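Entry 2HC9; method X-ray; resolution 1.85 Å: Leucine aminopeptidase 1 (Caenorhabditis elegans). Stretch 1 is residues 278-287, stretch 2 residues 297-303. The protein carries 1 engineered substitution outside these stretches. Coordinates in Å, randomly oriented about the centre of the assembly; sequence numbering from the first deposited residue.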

# COMPACT_ATOMS: atom_id res chain seq x y z
N GLY A 278 -22.03 -8.26 -20.22
CA GLY A 278 -22.75 -9.53 -20.31
C GLY A 278 -24.19 -9.37 -20.79
O GLY A 278 -24.66 -10.11 -21.66
N ALA A 279 -24.92 -8.43 -20.18
CA ALA A 279 -26.31 -8.17 -20.57
C ALA A 279 -26.37 -7.69 -22.00
O ALA A 279 -27.24 -8.12 -22.76
CB ALA A 279 -26.93 -7.11 -19.66
N ALA A 280 -25.46 -6.79 -22.38
CA ALA A 280 -25.45 -6.29 -23.77
C ALA A 280 -25.22 -7.45 -24.74
O ALA A 280 -25.88 -7.55 -25.78
CB ALA A 280 -24.34 -5.22 -23.95
N GLY A 281 -24.25 -8.30 -24.43
CA GLY A 281 -23.91 -9.40 -25.35
C GLY A 281 -25.03 -10.43 -25.47
O GLY A 281 -25.31 -10.93 -26.57
N MET A 282 -25.70 -10.74 -24.35
CA MET A 282 -26.83 -11.69 -24.38
C MET A 282 -28.02 -11.11 -25.17
O MET A 282 -28.63 -11.80 -25.99
CB MET A 282 -27.29 -12.08 -22.96
CG MET A 282 -26.27 -12.98 -22.19
SD MET A 282 -25.64 -14.34 -23.22
CE MET A 282 -25.68 -15.74 -22.09
N LEU A 283 -28.33 -9.84 -24.91
CA LEU A 283 -29.39 -9.13 -25.64
C LEU A 283 -29.16 -9.16 -27.15
O LEU A 283 -30.09 -9.45 -27.94
CB LEU A 283 -29.44 -7.67 -25.17
CG LEU A 283 -30.44 -6.77 -25.92
CD1 LEU A 283 -31.85 -7.33 -25.71
CD2 LEU A 283 -30.31 -5.30 -25.51
N GLU A 284 -27.93 -8.85 -27.56
CA GLU A 284 -27.63 -8.78 -28.99
C GLU A 284 -27.45 -10.13 -29.65
O GLU A 284 -27.74 -10.28 -30.84
CB GLU A 284 -26.44 -7.84 -29.27
CG GLU A 284 -26.68 -6.41 -28.73
CD GLU A 284 -27.83 -5.67 -29.44
OE1 GLU A 284 -28.11 -6.00 -30.62
OE2 GLU A 284 -28.42 -4.74 -28.83
N ALA A 285 -27.01 -11.13 -28.88
CA ALA A 285 -27.09 -12.53 -29.35
C ALA A 285 -28.52 -12.97 -29.60
O ALA A 285 -28.81 -13.60 -30.61
CB ALA A 285 -26.42 -13.50 -28.35
N TYR A 286 -29.41 -12.69 -28.64
CA TYR A 286 -30.82 -13.03 -28.76
C TYR A 286 -31.38 -12.39 -30.03
O TYR A 286 -32.06 -13.04 -30.81
CB TYR A 286 -31.56 -12.51 -27.52
CG TYR A 286 -33.07 -12.70 -27.51
CD1 TYR A 286 -33.63 -13.87 -26.98
CD2 TYR A 286 -33.93 -11.71 -28.01
CE1 TYR A 286 -34.99 -14.05 -26.94
CE2 TYR A 286 -35.32 -11.88 -27.97
CZ TYR A 286 -35.83 -13.05 -27.42
OH TYR A 286 -37.19 -13.26 -27.36
N SER A 287 -31.08 -11.11 -30.21
CA SER A 287 -31.53 -10.38 -31.40
C SER A 287 -31.09 -11.07 -32.71
O SER A 287 -31.91 -11.33 -33.59
CB SER A 287 -31.04 -8.94 -31.36
OG SER A 287 -31.39 -8.24 -32.54
N THR A 297 -37.29 -22.67 -28.07
CA THR A 297 -37.74 -21.63 -27.18
C THR A 297 -36.48 -20.98 -26.60
O THR A 297 -35.52 -21.68 -26.22
CB THR A 297 -38.62 -22.22 -26.06
OG1 THR A 297 -39.87 -22.65 -26.63
CG2 THR A 297 -38.88 -21.18 -24.97
N LEU A 298 -36.48 -19.65 -26.57
CA LEU A 298 -35.27 -18.88 -26.21
C LEU A 298 -35.70 -17.70 -25.37
O LEU A 298 -36.68 -17.02 -25.70
CB LEU A 298 -34.54 -18.38 -27.47
CG LEU A 298 -33.21 -17.64 -27.23
CD1 LEU A 298 -32.16 -18.58 -26.59
CD2 LEU A 298 -32.68 -17.01 -28.55
N HIS A 299 -34.95 -17.44 -24.29
CA HIS A 299 -35.25 -16.29 -23.42
C HIS A 299 -33.96 -15.48 -23.19
O HIS A 299 -32.89 -16.06 -22.99
CB HIS A 299 -35.77 -16.74 -22.05
CG HIS A 299 -36.87 -17.77 -22.10
ND1 HIS A 299 -38.20 -17.43 -22.17
CD2 HIS A 299 -36.83 -19.12 -22.06
CE1 HIS A 299 -38.94 -18.53 -22.17
NE2 HIS A 299 -38.13 -19.57 -22.11
N ALA A 300 -34.07 -14.16 -23.23
CA ALA A 300 -32.99 -13.28 -22.73
C ALA A 300 -33.46 -12.74 -21.38
O ALA A 300 -34.56 -12.20 -21.29
CB ALA A 300 -32.72 -12.14 -23.72
N CYS A 301 -32.64 -12.93 -20.34
CA CYS A 301 -33.01 -12.48 -19.00
C CYS A 301 -31.91 -11.52 -18.55
O CYS A 301 -30.77 -11.94 -18.35
CB CYS A 301 -33.06 -13.65 -18.00
SG CYS A 301 -34.19 -14.98 -18.49
N LEU A 302 -32.25 -10.25 -18.40
CA LEU A 302 -31.26 -9.20 -18.15
C LEU A 302 -31.41 -8.67 -16.75
O LEU A 302 -32.48 -8.19 -16.39
CB LEU A 302 -31.38 -8.07 -19.17
CG LEU A 302 -31.35 -8.56 -20.64
CD1 LEU A 302 -31.44 -7.35 -21.55
CD2 LEU A 302 -30.15 -9.44 -21.00
N CYS A 303 -30.34 -8.75 -15.95
CA CYS A 303 -30.39 -8.28 -14.58
C CYS A 303 -29.72 -6.92 -14.57
O CYS A 303 -28.50 -6.84 -14.75
CB CYS A 303 -29.63 -9.28 -13.68
SG CYS A 303 -30.25 -10.99 -13.86

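Residues 278-287, part of a longer helix, pack against residues 297-303, a strand that runs on, nearly antiparallel to it: the angle between their directions is 158° and the axes approach to 8.3 Å. No hydrogen bond crosses between them. The helix has its own i to i+4 backbone bonds, such as Leu-283 N to Ala-279 O at 3.0 Å. The contact is packing, mostly of apolar side chains; the two stretches together bury 364 Å². Every residue of both is buried in the assembly, so apolar Met-282, Leu-283 and Leu-298 suit sites away from solvent.

Gly-278 takes no part. Ala-279 begins the contact, its CB directed toward the strand and 4.2 Å from Leu-302 CD2, while its carbonyl O lies 3.6 Å from that same methyl carbon. A methyl side chain suits a place where the backbones come close, the CA atoms of Ala-279 and Leu-302 being 5.6 Å apart. Ala-280 points away and Gly-281 makes no contact. Met-282 starts toward the strand, with CB 4.4 Å from Leu-302 CD2, but its end leads away, so the contribution is small. Leu-283, set sideways, brings CB to 4.1 Å from Leu-302 CD1. Leu-302 thus serves three helix residues, its m,t rotamer carrying its methyls nearer the helix.

Glu-284 and Ala-285 stay out of contact. Tyr-286, chi1 t, then supplies the largest helix share, 90 Å². Tyr-286 CD1 lies 3.6 Å from Leu-298 CD2 and 3.8 Å from Ala-300 CB. Ala-300 CB also makes an off-centre CH-pi contact, 4.2 Å from the Tyr-286 ring centroid. The small Ala-300 side chain fits against this broad ring, while the phenol OH is hydrogen-bonded elsewhere in the structure. Ser-287 points away.

From Leu-298 to Cys-301 the strand alternates; Leu-302 leaves sideways and reaches the helix with its end. One partner is small at each close approach: Ala-279 beside Leu-302, Ala-300 beside Leu-283.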